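Side-chain contacts in cytochrome c-552/4 domain-containing protein (PDB 4QO5), which is of uncertain physiological role but, as a membrane-associated archaeal octaheme cytochrome c, probably transfers electrons through its eight hemes: residues 389-392 / 393-397; 94-98 / 99-103. All blocks are in the same frame, centred on the assembly; numbering follows the deposited sequence.

Contact 1 of 2, residues 389-392 / 393-397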
ATOM      1  N   GLY A 389      -6.589 -20.088  31.408  1.00 27.33           N
ATOM      2  CA  GLY A 389      -6.017 -20.157  30.081  1.00 24.77           C
ATOM      3  C   GLY A 389      -5.203 -18.939  29.678  1.00 24.53           C
ATOM      4  O   GLY A 389      -4.369 -19.017  28.758  1.00 25.78           O
ATOM      5  N   LEU A 390      -5.442 -17.814  30.358  1.00 24.03           N
ATOM      6  CA  LEU A 390      -4.799 -16.548  29.999  1.00 28.78           C
ATOM      7  C   LEU A 390      -3.834 -16.112  31.103  1.00 30.55           C
ATOM      8  O   LEU A 390      -3.971 -16.535  32.253  1.00 25.07           O
ATOM      9  CB  LEU A 390      -5.849 -15.451  29.767  1.00 27.09           C
ATOM     10  CG  LEU A 390      -7.057 -15.738  28.878  1.00 26.92           C
ATOM     11  CD1 LEU A 390      -7.891 -14.461  28.733  1.00 26.95           C
ATOM     12  CD2 LEU A 390      -6.648 -16.260  27.484  1.00 24.53           C
ATOM     13  N   ILE A 391      -2.854 -15.280  30.750  1.00 24.18           N
ATOM     14  CA  ILE A 391      -1.840 -14.884  31.713  1.00 24.42           C
ATOM     15  C   ILE A 391      -2.387 -14.000  32.836  1.00 28.65           C
ATOM     16  O   ILE A 391      -3.393 -13.305  32.670  1.00 28.13           O
ATOM     17  CB  ILE A 391      -0.607 -14.241  31.049  1.00 23.88           C
ATOM     18  CG1 ILE A 391      -0.980 -12.937  30.323  1.00 23.20           C
ATOM     19  CG2 ILE A 391       0.063 -15.240  30.107  1.00 24.43           C
ATOM     20  CD1 ILE A 391       0.236 -12.185  29.799  1.00 25.51           C
ATOM     21  N   SER A 392      -1.722 -14.065  33.985  1.00 26.04           N
ATOM     22  CA  SER A 392      -2.106 -13.308  35.166  1.00 30.89           C
ATOM     23  C   SER A 392      -1.793 -11.830  34.992  1.00 31.09           C
ATOM     24  O   SER A 392      -1.028 -11.454  34.116  1.00 29.89           O
ATOM     25  CB  SER A 392      -1.335 -13.812  36.386  1.00 31.36           C
ATOM     26  OG  SER A 392       0.030 -13.423  36.291  1.00 28.84           O
ATOM     27  N   GLU A 393      -2.354 -11.004  35.866  1.00 30.78           N
ATOM     28  CA  GLU A 393      -2.083  -9.569  35.828  1.00 32.21           C
ATOM     29  C   GLU A 393      -0.606  -9.302  36.096  1.00 30.54           C
ATOM     30  O   GLU A 393      -0.021  -8.382  35.533  1.00 29.97           O
ATOM     31  CB  GLU A 393      -2.944  -8.834  36.862  1.00 43.10           C
ATOM     32  CG  GLU A 393      -4.434  -8.918  36.586  1.00 53.79           C
ATOM     33  CD  GLU A 393      -5.240  -7.915  37.395  1.00 69.22           C
ATOM     34  OE1 GLU A 393      -6.325  -7.512  36.923  1.00 75.70           O
ATOM     35  OE2 GLU A 393      -4.793  -7.530  38.501  1.00 73.26           O
ATOM     36  N   GLU A 394      -0.018 -10.097  36.987  1.00 33.17           N
ATOM     37  CA  GLU A 394       1.394  -9.956  37.316  1.00 30.78           C
ATOM     38  C   GLU A 394       2.268 -10.250  36.108  1.00 29.14           C
ATOM     39  O   GLU A 394       3.261  -9.568  35.859  1.00 28.74           O
ATOM     40  CB  GLU A 394       1.765 -10.877  38.487  1.00 39.48           C
ATOM     41  CG  GLU A 394       1.176 -10.460  39.827  1.00 47.63           C
ATOM     42  CD  GLU A 394      -0.241 -10.983  40.080  1.00 53.96           C
ATOM     43  OE1 GLU A 394      -0.772 -10.700  41.178  1.00 62.70           O
ATOM     44  OE2 GLU A 394      -0.824 -11.671  39.204  1.00 41.18           O
ATOM     45  N   GLU A 395       1.898 -11.274  35.347  1.00 27.63           N
ATOM     46  CA  GLU A 395       2.627 -11.596  34.135  1.00 26.06           C
ATOM     47  C   GLU A 395       2.467 -10.504  33.076  1.00 27.95           C
ATOM     48  O   GLU A 395       3.425 -10.156  32.395  1.00 25.31           O
ATOM     49  CB  GLU A 395       2.197 -12.962  33.583  1.00 27.33           C
ATOM     50  CG  GLU A 395       2.953 -13.391  32.328  1.00 28.11           C
ATOM     51  CD  GLU A 395       4.435 -13.633  32.585  1.00 39.30           C
ATOM     52  OE1 GLU A 395       4.807 -13.922  33.751  1.00 38.55           O
ATOM     53  OE2 GLU A 395       5.231 -13.529  31.623  1.00 38.97           O
ATOM     54  N   MET A 396       1.266  -9.949  32.952  1.00 24.85           N
ATOM     55  CA  MET A 396       1.047  -8.850  32.000  1.00 24.03           C
ATOM     56  C   MET A 396       1.951  -7.676  32.341  1.00 24.24           C
ATOM     57  O   MET A 396       2.543  -7.069  31.458  1.00 25.33           O
ATOM     58  CB  MET A 396      -0.402  -8.374  32.049  1.00 24.10           C
ATOM     59  CG  MET A 396      -1.374  -9.367  31.464  1.00 23.78           C
ATOM     60  SD  MET A 396      -3.099  -8.910  31.715  1.00 33.84           S
ATOM     61  CE  MET A 396      -3.301  -7.663  30.434  1.00 32.33           C
ATOM     62  N   ALA A 397       2.072  -7.374  33.636  1.00 25.26           N
ATOM     63  CA  ALA A 397       2.852  -6.221  34.057  1.00 25.58           C
ATOM     64  C   ALA A 397       4.333  -6.448  33.764  1.00 26.29           C
ATOM     65  O   ALA A 397       5.026  -5.537  33.327  1.00 26.74           O
ATOM     66  CB  ALA A 397       2.623  -5.916  35.541  1.00 27.27           C
TER
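S392 still has an extended backbone (psi 166°), and E393 begins a right-handed helix whose first turn closes as M396 N donates to S392 O at 3.0 Å. The serine is the N-cap: its OG accepts from E395 N at 3.0 Å, with an N-H...O angle of 160°. A first torsion of 71° places OG between the backbone N and the carbonyl carbon, turned over the helix start within reach of E395 N; with its carbonyl bonded to M396 N, the residue takes up two first-turn amides. The spacing to E395 would suit a capping box, yet E395 OE1 stays 6.5 Å from S392 N, and the carboxylate instead forms a salt bridge with R399, one turn further on. Beyond its backbone N, E395 contributes the aliphatic part of its side chain: CG lies 3.9 Å from I391 CB, the two side chains crossing at about a right angle. Apolar contact spans the cap itself, as I391 CD1 meets M396 CG at 3.6 Å. Joining the residue before the N-cap to the fourth after it, this pair is a hydrophobic staple. The preceding loop is tied down by L390 O, bonded to R327 NE, and by backbone bonding of I391 with M325. M396 rests on W313 and on P324 of strand 323-324, so helix 393-407 starts packed against that strand and the loop carrying W313.

Contact 2 of 2, residues 94-98 / 99-103. With HEC (heme c), chain B.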
ATOM      1  N   ILE A  94      13.887 -39.771  -0.474  1.00 26.09           N
ATOM      2  CA  ILE A  94      13.968 -40.515  -1.726  1.00 26.20           C
ATOM      3  C   ILE A  94      15.416 -40.737  -2.124  1.00 26.91           C
ATOM      4  O   ILE A  94      16.299 -39.990  -1.718  1.00 28.38           O
ATOM      5  CB  ILE A  94      13.279 -39.769  -2.878  1.00 35.87           C
ATOM      6  CG1 ILE A  94      13.863 -38.361  -3.021  1.00 40.27           C
ATOM      7  CG2 ILE A  94      11.778 -39.717  -2.646  1.00 42.37           C
ATOM      8  CD1 ILE A  94      13.446 -37.654  -4.301  1.00 51.56           C
ATOM      9  N   ASP A  95      15.668 -41.775  -2.914  1.00 26.77           N
ATOM     10  CA  ASP A  95      16.988 -41.911  -3.503  1.00 30.46           C
ATOM     11  C   ASP A  95      17.173 -40.816  -4.554  1.00 33.93           C
ATOM     12  O   ASP A  95      16.251 -40.488  -5.302  1.00 31.59           O
ATOM     13  CB  ASP A  95      17.191 -43.287  -4.127  1.00 40.94           C
ATOM     14  CG  ASP A  95      18.654 -43.580  -4.390  1.00 57.78           C
ATOM     15  OD1 ASP A  95      19.362 -43.954  -3.428  1.00 64.27           O
ATOM     16  OD2 ASP A  95      19.098 -43.415  -5.549  1.00 60.30           O
ATOM     17  N   HIS A  96      18.373 -40.252  -4.598  1.00 26.43           N
ATOM     18  CA  HIS A  96      18.640 -39.102  -5.444  1.00 24.67           C
ATOM     19  C   HIS A  96      20.118 -39.110  -5.766  1.00 26.60           C
ATOM     20  O   HIS A  96      20.930 -38.672  -4.957  1.00 29.85           O
ATOM     21  CB  HIS A  96      18.280 -37.825  -4.692  1.00 24.09           C
ATOM     22  CG  HIS A  96      18.281 -36.599  -5.545  1.00 24.97           C
ATOM     23  ND1 HIS A  96      17.380 -36.408  -6.572  1.00 28.45           N
ATOM     24  CD2 HIS A  96      19.065 -35.499  -5.519  1.00 25.21           C
ATOM     25  CE1 HIS A  96      17.614 -35.245  -7.150  1.00 29.40           C
ATOM     26  NE2 HIS A  96      18.632 -34.676  -6.530  1.00 24.22           N
ATOM     27  N   PHE A  97      20.452 -39.638  -6.939  1.00 29.09           N
ATOM     28  CA  PHE A  97      21.834 -39.747  -7.398  1.00 30.80           C
ATOM     29  C   PHE A  97      22.801 -40.346  -6.373  1.00 35.54           C
ATOM     30  O   PHE A  97      23.931 -39.880  -6.211  1.00 41.77           O
ATOM     31  CB  PHE A  97      22.295 -38.391  -7.921  1.00 32.84           C
ATOM     32  CG  PHE A  97      21.429 -37.884  -9.031  1.00 31.54           C
ATOM     33  CD1 PHE A  97      21.475 -38.490 -10.283  1.00 37.69           C
ATOM     34  CD2 PHE A  97      20.519 -36.864  -8.815  1.00 28.97           C
ATOM     35  CE1 PHE A  97      20.663 -38.048 -11.315  1.00 39.68           C
ATOM     36  CE2 PHE A  97      19.696 -36.412  -9.844  1.00 32.54           C
ATOM     37  CZ  PHE A  97      19.773 -37.007 -11.098  1.00 37.22           C
ATOM     38  N   GLY A  98      22.337 -41.385  -5.688  1.00 33.56           N
ATOM     39  CA  GLY A  98      23.165 -42.121  -4.748  1.00 36.84           C
ATOM     40  C   GLY A  98      23.018 -41.678  -3.302  1.00 36.65           C
ATOM     41  O   GLY A  98      23.559 -42.309  -2.397  1.00 36.83           O
ATOM     42  N   PHE A  99      22.286 -40.592  -3.086  1.00 30.43           N
ATOM     43  CA  PHE A  99      22.077 -40.050  -1.750  1.00 28.05           C
ATOM     44  C   PHE A  99      20.636 -40.258  -1.301  1.00 32.72           C
ATOM     45  O   PHE A  99      19.736 -40.388  -2.127  1.00 38.41           O
ATOM     46  CB  PHE A  99      22.391 -38.558  -1.751  1.00 28.71           C
ATOM     47  CG  PHE A  99      23.752 -38.231  -2.291  1.00 29.10           C
ATOM     48  CD1 PHE A  99      23.905 -37.780  -3.594  1.00 29.34           C
ATOM     49  CD2 PHE A  99      24.872 -38.360  -1.495  1.00 31.42           C
ATOM     50  CE1 PHE A  99      25.160 -37.472  -4.089  1.00 36.11           C
ATOM     51  CE2 PHE A  99      26.124 -38.054  -1.981  1.00 31.80           C
ATOM     52  CZ  PHE A  99      26.269 -37.611  -3.282  1.00 34.83           C
ATOM     53  N   LYS A 100      20.420 -40.318   0.010  1.00 27.99           N
ATOM     54  CA  LYS A 100      19.065 -40.398   0.548  1.00 25.05           C
ATOM     55  C   LYS A 100      18.665 -39.016   1.055  1.00 26.10           C
ATOM     56  O   LYS A 100      19.075 -38.605   2.139  1.00 29.36           O
ATOM     57  CB  LYS A 100      18.991 -41.414   1.689  1.00 31.76           C
ATOM     58  CG  LYS A 100      19.151 -42.856   1.232  1.00 39.56           C
ATOM     59  CD  LYS A 100      19.259 -43.801   2.427  1.00 52.35           C
ATOM     60  CE  LYS A 100      20.710 -44.180   2.704  1.00 59.67           C
ATOM     61  NZ  LYS A 100      20.978 -45.628   2.442  1.00 64.22           N
ATOM     62  N   ILE A 101      17.875 -38.291   0.272  1.00 24.23           N
ATOM     63  CA  ILE A 101      17.557 -36.909   0.643  1.00 27.90           C
ATOM     64  C   ILE A 101      16.057 -36.668   0.722  1.00 25.43           C
ATOM     65  O   ILE A 101      15.271 -37.394   0.127  1.00 26.42           O
ATOM     66  CB  ILE A 101      18.204 -35.894  -0.327  1.00 35.30           C
ATOM     67  CG1 ILE A 101      17.615 -36.046  -1.722  1.00 36.97           C
ATOM     68  CG2 ILE A 101      19.724 -36.061  -0.363  1.00 32.46           C
ATOM     69  CD1 ILE A 101      16.758 -34.874  -2.157  1.00 43.06           C
ATOM     70  N   HIS A 102      15.665 -35.641   1.466  1.00 23.33           N
ATOM     71  CA  HIS A 102      14.262 -35.247   1.542  1.00 21.26           C
ATOM     72  C   HIS A 102      14.179 -33.760   1.225  1.00 20.96           C
ATOM     73  O   HIS A 102      15.020 -32.988   1.678  1.00 21.69           O
ATOM     74  CB  HIS A 102      13.661 -35.538   2.924  1.00 22.91           C
ATOM     75  CG  HIS A 102      14.371 -34.864   4.062  1.00 23.27           C
ATOM     76  ND1 HIS A 102      15.547 -35.346   4.595  1.00 26.08           N
ATOM     77  CD2 HIS A 102      14.070 -33.745   4.771  1.00 22.80           C
ATOM     78  CE1 HIS A 102      15.939 -34.556   5.582  1.00 27.69           C
ATOM     79  NE2 HIS A 102      15.068 -33.567   5.698  1.00 25.33           N
ATOM     80  N   PRO A 103      13.174 -33.364   0.431  1.00 21.06           N
ATOM     81  CA  PRO A 103      13.096 -31.953   0.017  1.00 18.62           C
ATOM     82  C   PRO A 103      12.674 -31.025   1.148  1.00 26.34           C
ATOM     83  O   PRO A 103      13.207 -29.925   1.225  1.00 24.93           O
ATOM     84  CB  PRO A 103      12.021 -31.967  -1.072  1.00 22.26           C
ATOM     85  CG  PRO A 103      12.092 -33.372  -1.643  1.00 22.49           C
ATOM     86  CD  PRO A 103      12.327 -34.229  -0.411  1.00 24.09           C
TER
HETATM   87 FE   HEC B 601      19.395 -32.644  -6.755  1.00 23.27          FE
HETATM   88  CHA HEC B 601      16.091 -32.074  -7.467  1.00 25.08           C
HETATM   89  CHB HEC B 601      18.942 -31.612  -3.574  1.00 22.18           C
HETATM   90  CHC HEC B 601      22.376 -34.016  -5.939  1.00 23.49           C
HETATM   91  CHD HEC B 601      20.149 -32.918 -10.060  1.00 22.14           C
HETATM   92  NA  HEC B 601      17.804 -31.932  -5.729  1.00 20.76           N
HETATM   93  C1A HEC B 601      16.497 -31.921  -6.154  1.00 25.95           C
HETATM   94  C2A HEC B 601      15.654 -31.683  -5.003  1.00 19.93           C
HETATM   95  C3A HEC B 601      16.436 -31.562  -3.926  1.00 16.71           C
HETATM   96  C4A HEC B 601      17.812 -31.703  -4.361  1.00 17.73           C
HETATM   97  CMA HEC B 601      15.996 -31.290  -2.464  1.00 21.22           C
HETATM   98  CAA HEC B 601      14.109 -31.620  -5.027  1.00 26.11           C
HETATM   99  CBA HEC B 601      13.642 -33.067  -5.169  1.00 26.57           C
HETATM  100  CGA HEC B 601      12.152 -33.215  -5.000  1.00 29.55           C
HETATM  101  O1A HEC B 601      11.409 -32.197  -4.991  1.00 28.68           O
HETATM  102  O2A HEC B 601      11.705 -34.380  -4.853  1.00 27.50           O
HETATM  103  NB  HEC B 601      20.473 -32.710  -5.096  1.00 22.91           N
HETATM  104  C1B HEC B 601      20.066 -32.330  -3.832  1.00 20.94           C
HETATM  105  C2B HEC B 601      20.989 -32.829  -2.863  1.00 24.23           C
HETATM  106  C3B HEC B 601      21.901 -33.545  -3.547  1.00 29.41           C
HETATM  107  C4B HEC B 601      21.620 -33.440  -4.947  1.00 22.64           C
HETATM  108  CMB HEC B 601      20.800 -32.591  -1.340  1.00 22.27           C
HETATM  109  CAB HEC B 601      23.112 -34.393  -3.122  1.00 34.32           C
HETATM  110  CBB HEC B 601      22.969 -35.074  -1.745  1.00 26.68           C
HETATM  111  NC  HEC B 601      20.996 -33.293  -7.802  1.00 25.37           N
HETATM  112  C1C HEC B 601      22.088 -33.935  -7.280  1.00 24.09           C
HETATM  113  C2C HEC B 601      22.979 -34.308  -8.361  1.00 25.56           C
HETATM  114  C3C HEC B 601      22.248 -34.232  -9.492  1.00 28.45           C
HETATM  115  C4C HEC B 601      21.064 -33.443  -9.174  1.00 22.89           C
HETATM  116  CMC HEC B 601      24.130 -35.289  -8.065  1.00 27.96           C
HETATM  117  CAC HEC B 601      22.625 -34.642 -10.953  1.00 38.71           C
HETATM  118  CBC HEC B 601      23.427 -35.929 -11.223  1.00 42.57           C
HETATM  119  ND  HEC B 601      18.292 -32.512  -8.487  1.00 24.63           N
HETATM  120  C1D HEC B 601      18.842 -32.609  -9.763  1.00 27.00           C
HETATM  121  C2D HEC B 601      17.818 -32.328 -10.735  1.00 27.83           C
HETATM  122  C3D HEC B 601      16.545 -32.074  -9.930  1.00 26.88           C
HETATM  123  C4D HEC B 601      16.932 -32.206  -8.543  1.00 20.97           C
HETATM  124  CMD HEC B 601      17.976 -32.309 -12.274  1.00 28.65           C
HETATM  125  CAD HEC B 601      15.148 -31.716 -10.475  1.00 27.36           C
HETATM  126  CBD HEC B 601      15.210 -30.332 -11.108  1.00 32.78           C
HETATM  127  CGD HEC B 601      13.863 -29.950 -11.664  1.00 37.98           C
HETATM  128  O1D HEC B 601      13.802 -28.958 -12.437  1.00 45.72           O
HETATM  129  O2D HEC B 601      12.848 -30.623 -11.344  1.00 32.60           O
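Two consecutive residues with positive phi, F97 (49°) and G98, make the type I' turn from H96 to F99, and the residue that opens it also holds a metal: H96 NE2 binds a heme iron at 2.2 Å. At G98 a side chain would jam against the carbonyl O of F97. Across the turn F99 N donates to H96 O at 3.0 Å, 61° out of the carbonyl plane, and H96 N returns a bond to F99 O; I94 and I101 form the next hydrogen-bonded pair. With CG anti to the backbone N (chi1 -170°), the H96 imidazole reaches the iron, its plane along the heme NB to ND direction. F97 brings CD2 over its centre, 3.6 Å above the plane and 3.2 Å from heme C3C. Heme CBC lies over the centre of one F97 face, with H96 NE2 at the ring's edge, in plane. Replacing F97 with an alanine removes the ring, and the imidazole face and heme C3C would probably lose their cover, with the axial ring less firmly held. I101 CG1 backs H96 CB at 3.5 Å, and F99 sets its ring face against the heme substituent, CG to CBB 3.3 Å. The heme's other axial ligand is H27. Strand 188-196 borders the hairpin, meeting I94 through V193 and F97 through I188 and V190, while F99 leans on Q19 and T22 of helix 18-30.

Overall arrangement
Contacts 1 and 2 are both short-range arrangements, a capped helix start and a beta hairpin with a two-residue type I' turn, placed on opposite sides of the chain's centre. Their centres are 48 Å apart and their nearest atoms about 33 Å, so neither can act on the other by direct touch. Their relation to the hemes differs. Residues 94-103 supply an iron ligand, and the I101 side chain is about 7 Å from a second heme c. Residues 389-397 supply none: the M396 side chain is about 7 Å from a heme c and about 4 Å from those of W313 and V314, both heme-binding residues, which is consistent with a second-shell position for contact 1.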